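Local coordinates for photosystem II assembly protein Ycf48 (Thermosynechococcus elongatus, PDB 5OJ5) that binds the C-terminal prepropeptide of the D1 protein and is thought to help assemble photosystem II and replace photodamaged D1, at residues G112-V115 / M121-T124; E156-T159 / A163-R166; A176-A181 / S207-G212. One frame throughout, in Å; residues are numbered along the deposited sequence.

Contact 1 (G112-V115 / M121-T124); sequences GWIV and MLHT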
loop_
_atom_site.group_PDB
_atom_site.type_symbol
_atom_site.label_atom_id
_atom_site.label_comp_id
_atom_site.label_asym_id
_atom_site.label_seq_id
_atom_site.Cartn_x
_atom_site.Cartn_y
_atom_site.Cartn_z
ATOM N N GLY A 112 17.632 2.037 1.798
ATOM C CA GLY A 112 16.373 2.211 1.118
ATOM C C GLY A 112 16.435 1.777 -0.331
ATOM O O GLY A 112 17.486 1.763 -0.965
ATOM N N TRP A 113 15.248 1.465 -0.840
ATOM C CA TRP A 113 15.086 0.953 -2.189
ATOM C C TRP A 113 13.841 1.573 -2.806
ATOM O O TRP A 113 12.829 1.752 -2.114
ATOM C CB TRP A 113 14.868 -0.564 -2.163
ATOM C CG TRP A 113 15.889 -1.359 -1.418
ATOM C CD1 TRP A 113 16.001 -1.490 -0.069
ATOM C CD2 TRP A 113 16.939 -2.140 -1.981
ATOM N NE1 TRP A 113 17.059 -2.328 0.249
ATOM C CE2 TRP A 113 17.644 -2.737 -0.910
ATOM C CE3 TRP A 113 17.326 -2.424 -3.296
ATOM C CZ2 TRP A 113 18.728 -3.602 -1.121
ATOM C CZ3 TRP A 113 18.421 -3.272 -3.508
ATOM C CH2 TRP A 113 19.085 -3.848 -2.421
ATOM N N ILE A 114 13.906 1.872 -4.095
ATOM C CA ILE A 114 12.742 2.302 -4.880
ATOM C C ILE A 114 12.705 1.438 -6.127
ATOM O O ILE A 114 13.745 1.208 -6.749
ATOM C CB ILE A 114 12.867 3.782 -5.299
ATOM C CG1 ILE A 114 12.872 4.690 -4.061
ATOM C CG2 ILE A 114 11.725 4.169 -6.245
ATOM C CD1 ILE A 114 13.330 6.118 -4.375
ATOM N N VAL A 115 11.506 0.989 -6.517
ATOM C CA VAL A 115 11.363 0.342 -7.812
ATOM C C VAL A 115 10.200 0.940 -8.574
ATOM O O VAL A 115 9.256 1.495 -8.005
ATOM C CB VAL A 115 11.223 -1.192 -7.718
ATOM C CG1 VAL A 115 12.458 -1.803 -7.107
ATOM C CG2 VAL A 115 9.960 -1.612 -6.937
ATOM N N MET A 121 15.353 0.442 -10.624
ATOM C CA MET A 121 15.627 0.196 -9.213
ATOM C C MET A 121 16.672 1.201 -8.748
ATOM O O MET A 121 17.726 1.343 -9.369
ATOM C CB MET A 121 16.128 -1.235 -8.998
ATOM C CG MET A 121 16.518 -1.521 -7.543
ATOM S SD MET A 121 16.991 -3.213 -7.239
ATOM C CE MET A 121 15.422 -4.021 -7.412
ATOM N N LEU A 122 16.364 1.857 -7.639
ATOM C CA LEU A 122 17.268 2.794 -6.988
ATOM C C LEU A 122 17.545 2.303 -5.574
ATOM O O LEU A 122 16.694 1.668 -4.921
ATOM C CB LEU A 122 16.619 4.167 -6.900
ATOM C CG LEU A 122 16.112 4.754 -8.217
ATOM C CD1 LEU A 122 15.368 6.055 -7.980
ATOM C CD2 LEU A 122 17.217 4.950 -9.208
ATOM N N HIS A 123 18.738 2.623 -5.082
ATOM C CA HIS A 123 19.198 2.144 -3.797
ATOM C C HIS A 123 19.989 3.232 -3.100
ATOM O O HIS A 123 20.760 3.978 -3.726
ATOM C CB HIS A 123 20.054 0.884 -4.034
ATOM C CG HIS A 123 20.634 0.262 -2.797
ATOM N ND1 HIS A 123 21.988 0.146 -2.610
ATOM C CD2 HIS A 123 20.059 -0.331 -1.737
ATOM C CE1 HIS A 123 22.224 -0.491 -1.476
ATOM N NE2 HIS A 123 21.067 -0.776 -0.911
ATOM N N THR A 124 19.876 3.260 -1.784
ATOM C CA THR A 124 20.642 4.159 -0.926
ATOM C C THR A 124 21.070 3.398 0.321
ATOM O O THR A 124 20.341 2.540 0.825
ATOM C CB THR A 124 19.791 5.414 -0.530
ATOM O OG1 THR A 124 20.591 6.288 0.260
ATOM C CG2 THR A 124 18.562 5.077 0.280
#

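Contact 2 (E156-T159 / A163-R166); sequences EMIT and AIYR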
loop_
_atom_site.group_PDB
_atom_site.type_symbol
_atom_site.label_atom_id
_atom_site.label_comp_id
_atom_site.label_asym_id
_atom_site.label_seq_id
_atom_site.Cartn_x
_atom_site.Cartn_y
_atom_site.Cartn_z
ATOM N N GLU A 156 13.610 -8.051 -0.866
ATOM C CA GLU A 156 12.790 -8.874 -1.745
ATOM C C GLU A 156 12.004 -8.007 -2.690
ATOM O O GLU A 156 11.566 -6.927 -2.337
ATOM C CB GLU A 156 11.906 -9.752 -0.986
ATOM C CG GLU A 156 11.086 -9.252 0.010
ATOM C CD GLU A 156 10.597 -10.392 0.911
ATOM O OE1 GLU A 156 9.416 -10.371 1.256
ATOM O OE2 GLU A 156 11.351 -11.347 1.258
ATOM N N MET A 157 11.846 -8.503 -3.911
ATOM C CA MET A 157 11.172 -7.789 -4.982
ATOM C C MET A 157 10.125 -8.689 -5.629
ATOM O O MET A 157 10.363 -9.882 -5.844
ATOM C CB MET A 157 12.242 -7.380 -6.041
ATOM C CG MET A 157 11.614 -6.696 -7.260
ATOM S SD MET A 157 12.735 -5.971 -8.421
ATOM C CE MET A 157 13.799 -7.368 -8.831
ATOM N N ILE A 158 8.983 -8.107 -5.950
ATOM C CA ILE A 158 7.938 -8.818 -6.681
ATOM C C ILE A 158 7.635 -8.017 -7.931
ATOM O O ILE A 158 7.469 -6.785 -7.867
ATOM C CB ILE A 158 6.663 -9.024 -5.833
ATOM C CG1 ILE A 158 7.069 -9.771 -4.564
ATOM C CG2 ILE A 158 5.633 -9.841 -6.628
ATOM C CD1 ILE A 158 5.906 -10.336 -3.764
ATOM N N THR A 159 7.513 -8.715 -9.071
ATOM C CA THR A 159 7.132 -8.036 -10.307
ATOM C C THR A 159 5.636 -7.928 -10.444
ATOM O O THR A 159 4.872 -8.529 -9.699
ATOM C CB THR A 159 7.730 -8.705 -11.547
ATOM O OG1 THR A 159 7.004 -9.900 -11.818
ATOM C CG2 THR A 159 9.233 -8.992 -11.389
ATOM N N ALA A 163 6.421 -12.569 -10.208
ATOM C CA ALA A 163 7.719 -13.224 -10.022
ATOM C C ALA A 163 8.387 -12.616 -8.793
ATOM O O ALA A 163 8.274 -11.411 -8.552
ATOM C CB ALA A 163 8.583 -13.038 -11.281
ATOM N N ILE A 164 8.993 -13.466 -7.969
ATOM C CA ILE A 164 9.515 -13.066 -6.667
ATOM C C ILE A 164 11.008 -13.365 -6.629
ATOM O O ILE A 164 11.427 -14.486 -6.940
ATOM C CB ILE A 164 8.812 -13.813 -5.517
ATOM C CG1 ILE A 164 7.301 -13.628 -5.599
ATOM C CG2 ILE A 164 9.393 -13.366 -4.170
ATOM C CD1 ILE A 164 6.528 -14.336 -4.483
ATOM N N TYR A 165 11.799 -12.371 -6.240
ATOM C CA TYR A 165 13.253 -12.455 -6.169
ATOM C C TYR A 165 13.744 -11.923 -4.829
ATOM O O TYR A 165 13.123 -11.048 -4.227
ATOM C CB TYR A 165 13.894 -11.610 -7.267
ATOM C CG TYR A 165 13.532 -12.107 -8.624
ATOM C CD1 TYR A 165 14.355 -12.990 -9.302
ATOM C CD2 TYR A 165 12.327 -11.707 -9.225
ATOM C CE1 TYR A 165 13.977 -13.502 -10.533
ATOM C CE2 TYR A 165 11.950 -12.184 -10.441
ATOM C CZ TYR A 165 12.777 -13.096 -11.077
ATOM O OH TYR A 165 12.384 -13.556 -12.296
ATOM N N ARG A 166 14.899 -12.412 -4.400
ATOM C CA ARG A 166 15.538 -11.903 -3.201
ATOM C C ARG A 166 17.011 -11.635 -3.473
ATOM O O ARG A 166 17.668 -12.374 -4.198
ATOM C CB ARG A 166 15.397 -12.902 -2.025
ATOM C CG ARG A 166 15.795 -12.424 -0.632
ATOM C CD ARG A 166 15.560 -13.517 0.445
ATOM N NE ARG A 166 14.142 -13.631 0.841
ATOM C CZ ARG A 166 13.457 -14.766 0.865
ATOM N NH1 ARG A 166 14.048 -15.895 0.484
ATOM N NH2 ARG A 166 12.181 -14.775 1.249
#

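Contact 3 (A176-A181 / S207-G212); sequences ALVQEA and STWEPG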
loop_
_atom_site.group_PDB
_atom_site.type_symbol
_atom_site.label_atom_id
_atom_site.label_comp_id
_atom_site.label_asym_id
_atom_site.label_seq_id
_atom_site.Cartn_x
_atom_site.Cartn_y
_atom_site.Cartn_z
ATOM N N ALA A 176 15.888 -16.199 -7.752
ATOM C CA ALA A 176 14.487 -16.383 -8.076
ATOM C C ALA A 176 13.846 -17.309 -7.063
ATOM O O ALA A 176 14.309 -18.434 -6.841
ATOM C CB ALA A 176 14.373 -16.945 -9.486
ATOM N N LEU A 177 12.811 -16.838 -6.409
ATOM C CA LEU A 177 12.002 -17.651 -5.521
ATOM C C LEU A 177 10.767 -18.170 -6.217
ATOM O O LEU A 177 10.390 -19.322 -5.991
ATOM C CB LEU A 177 11.582 -16.866 -4.280
ATOM C CG LEU A 177 12.728 -16.245 -3.503
ATOM C CD1 LEU A 177 12.151 -15.514 -2.316
ATOM C CD2 LEU A 177 13.753 -17.238 -3.116
ATOM N N VAL A 178 10.158 -17.349 -7.074
ATOM C CA VAL A 178 9.002 -17.756 -7.865
ATOM C C VAL A 178 9.213 -17.207 -9.262
ATOM O O VAL A 178 9.357 -15.993 -9.438
ATOM C CB VAL A 178 7.670 -17.216 -7.296
ATOM C CG1 VAL A 178 6.499 -17.519 -8.241
ATOM C CG2 VAL A 178 7.403 -17.785 -5.910
ATOM N N GLN A 179 9.200 -18.098 -10.266
ATOM C CA GLN A 179 9.290 -17.696 -11.664
ATOM C C GLN A 179 8.026 -17.991 -12.437
ATOM O O GLN A 179 7.937 -17.618 -13.616
ATOM C CB GLN A 179 10.439 -18.446 -12.355
ATOM C CG GLN A 179 11.761 -18.061 -11.778
ATOM C CD GLN A 179 12.926 -18.622 -12.546
ATOM O OE1 GLN A 179 13.263 -18.127 -13.606
ATOM N NE2 GLN A 179 13.569 -19.638 -11.989
ATOM N N GLU A 180 7.021 -18.604 -11.815
ATOM C CA GLU A 180 5.774 -18.937 -12.520
ATOM C C GLU A 180 4.862 -17.728 -12.406
ATOM O O GLU A 180 4.268 -17.471 -11.347
ATOM C CB GLU A 180 5.144 -20.176 -11.882
ATOM C CG GLU A 180 5.973 -21.398 -11.979
ATOM C CD GLU A 180 6.459 -21.862 -10.636
ATOM O OE1 GLU A 180 6.349 -23.090 -10.381
ATOM O OE2 GLU A 180 6.978 -20.992 -9.866
ATOM N N ALA A 181 4.803 -16.940 -13.471
ATOM C CA ALA A 181 4.021 -15.706 -13.472
ATOM C C ALA A 181 2.526 -15.994 -13.417
ATOM O O ALA A 181 2.052 -16.992 -13.972
ATOM C CB ALA A 181 4.360 -14.934 -14.751
ATOM N N SER A 207 -4.556 -15.160 -4.982
ATOM C CA SER A 207 -3.460 -16.100 -4.822
ATOM C C SER A 207 -2.659 -15.725 -3.579
ATOM O O SER A 207 -2.562 -14.550 -3.220
ATOM C CB SER A 207 -2.540 -16.137 -6.021
ATOM O OG SER A 207 -3.294 -16.473 -7.192
ATOM N N THR A 208 -2.063 -16.726 -2.939
ATOM C CA THR A 208 -1.186 -16.509 -1.795
ATOM C C THR A 208 0.174 -17.155 -2.022
ATOM O O THR A 208 0.302 -18.143 -2.756
ATOM C CB THR A 208 -1.808 -17.032 -0.488
ATOM O OG1 THR A 208 -2.085 -18.429 -0.621
ATOM C CG2 THR A 208 -3.095 -16.298 -0.118
ATOM N N TRP A 209 1.178 -16.600 -1.352
ATOM C CA TRP A 209 2.515 -17.192 -1.387
ATOM C C TRP A 209 3.157 -17.004 -0.038
ATOM O O TRP A 209 3.013 -15.958 0.576
ATOM C CB TRP A 209 3.382 -16.531 -2.470
ATOM C CG TRP A 209 4.791 -17.095 -2.485
ATOM C CD1 TRP A 209 5.200 -18.216 -3.107
ATOM C CD2 TRP A 209 5.930 -16.560 -1.789
ATOM N NE1 TRP A 209 6.560 -18.407 -2.868
ATOM C CE2 TRP A 209 7.021 -17.387 -2.084
ATOM C CE3 TRP A 209 6.124 -15.447 -0.978
ATOM C CZ2 TRP A 209 8.306 -17.142 -1.570
ATOM C CZ3 TRP A 209 7.398 -15.206 -0.472
ATOM C CH2 TRP A 209 8.452 -16.042 -0.788
ATOM N N GLU A 210 3.914 -18.003 0.401
ATOM C CA GLU A 210 4.760 -17.838 1.573
ATOM C C GLU A 210 6.100 -18.476 1.293
ATOM O O GLU A 210 6.205 -19.386 0.471
ATOM C CB GLU A 210 4.174 -18.444 2.844
ATOM C CG GLU A 210 3.916 -19.867 2.780
ATOM C CD GLU A 210 3.387 -20.341 4.121
ATOM O OE1 GLU A 210 4.121 -20.280 5.139
ATOM O OE2 GLU A 210 2.215 -20.733 4.155
ATOM N N PRO A 211 7.147 -18.033 2.005
ATOM C CA PRO A 211 8.489 -18.577 1.811
ATOM C C PRO A 211 8.457 -20.084 1.877
ATOM O O PRO A 211 7.778 -20.675 2.732
ATOM C CB PRO A 211 9.266 -17.983 2.984
ATOM C CG PRO A 211 8.626 -16.664 3.179
ATOM C CD PRO A 211 7.157 -16.846 2.866
ATOM N N GLY A 212 9.210 -20.702 0.978
ATOM C CA GLY A 212 9.236 -22.118 0.848
ATOM C C GLY A 212 8.395 -22.635 -0.288
ATOM O O GLY A 212 8.693 -23.692 -0.837
#

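Contact 1 (G112-V115 / M121-T124)
The carbonyl O of I114 is gripped by two groups from the facing strand. L122 N donates to I114 O at 2.8 Å, in the carbonyl plane and nearly straight (169° at the hydrogen). M121 CA brings a C-H to I114 O at 3.3 Å. A return bond runs from I114 N to L122 O, and G112 and T124 form a second hydrogen-bonded pair. Between these two pairs W113 faces H123, and beyond I114 V115 faces M121; both are non-hydrogen-bonded pairs. The whole is the hairpin of strands 111-117 and 120-124, the two middle strands of one four-stranded antiparallel blade of the beta-propeller. On the face of W113, V115, H123 and M121, the indole and imidazole run alongside each other. H123 CD2 sits 3.4 Å above the plane of the W113 six-membered ring, over its centre. The ring planes stand 46° apart, so the CD2 corner of the imidazole rests over the indole and the pair is oblique. H123 NE2 is hydrogen-bonded to E111 OE2, which helps fix the ring's rotation. M121 SD comes to the edge of the indole, 4.0 Å from W113 CZ3, as a Met-aromatic contact. A bend at chi3 (-70°) then carries M121 CE to V115 CG1, at 3.7 Å. This face packs on the next blade, where W113 meets I147, A149 and A155. On the other face the I114 and L122 side chains cross obliquely, with I114 CB 4.1 Å from L122 CB. L122 also packs on an apolar side chain of the bound peptide. At the far end T124 CG2 lies 3.5 Å from G112 N, while T124 OG1 is held by D126 N, G128 N and S130 O.

Contact 2 (E156-T159 / A163-R166)
E156 and R166 extend together from one face of the hairpin, roughly parallel. E156 OE2 meets the edge of the guanidinium, near its plane, 3.5 Å from R166 NH2. The carboxylate and guanidinium planes are turned 40° from each other, and the salt bridge is a loose one. On the same face I158 and I164 are matched in the same manner, with I158 CG1 4.0 Å from I164 CG1. M157 and Y165 point to the other face. Their backbones form a hydrogen-bonded pair, M157 N to Y165 O and Y165 N to M157 O, both at 2.9 Å. Next to the turn, T159 N donates to A163 O at 2.8 Å. The T159 torsion (chi1 76°) sets OG1 between the backbone N and the carbonyl carbon, where it takes a longer bond from A163 N at 3.2 Å. T159 OG1 is also hydrogen-bonded to P141 O, which ties the hairpin end to the loop before its blade. E156 OE1 is bound by R190 NH2 and Y196 OH of the next propeller blade. The carboxylate is thus shared between two arginines, and their charges would probably favour its ionised form.

Contact 3 (A176-A181 / S207-G212)
V178 and L177 meet one tryptophan, W209. V178 CG2 comes closest, 3.2 Å from W209 NE1 and 3.6 Å from W209 CD1, a tight fit against the five-membered ring. The valine and the tryptophan run antiparallel alongside one another. At the far end of the indole, L177 CD1 lies 4.0 Å from W209 CH2, and the leucine side chain is roughly perpendicular to that of W209. Both methyl groups approach the ring obliquely, neither squarely over a face nor at an edge. The contact is van der Waals packing, although the closest ring atom is the indole nitrogen. The chi1 of W209 is 178°, with CG opposite the backbone N, and this sets the indole where V178 and L177 touch it. For V178, chi1 173° places CG1 anti to the backbone N and CG2 beside it, and CG2 is the branch that reaches the indole.

The next shell holds the indole in place. W209 NE1 is hydrogen-bonded to Q213 O, so the polar atom beside V178 CG2 has its own partner. Q213 also bonds T208 O and E210 N through its side chain, bracing the backbone on either side of W209. P211 N lies over the outer part of the W209 ring, 3.6 Å from its plane. I164 and Y196 touch W209 as well, and W216 packs on V178.

On the other segment, L177 and V178 both face I164 in a classic beta bulge. L177 takes up a turned-back backbone (psi -38°), and two consecutive side chains come toward W209. Residues 207-212 belong to the Arg-rich patch. The contact joins adjacent propeller blades: L177 and V178 end strand 175-178, the outermost strand of one, while W209 ends strand 205-209, third in the next, between strands 196-199 and 217-220.

How the contacts relate
The contacts follow one another along the chain and round the propeller. Contacts 1 and 2 are hairpins between the middle strands of two successive blades, with centres about 14 Å apart. Contact 3 begins on the outermost strand of contact 2's blade and crosses to the blade that follows. Its centre is about 8 Å from that of contact 2. Strands 164-167 and 175-178 are neighbours in one sheet, and probable backbone hydrogen bonds of I164 to L177 and V178 tie the two contacts. Contacts 1 and 3 do not touch; their centres are about 22 Å apart. Together they sample three consecutive blades. Contact 3 bridges the last two, and side chains of contact 1 pack against the blade of contact 2. Side-chain packing thus joins successive blades round the torus.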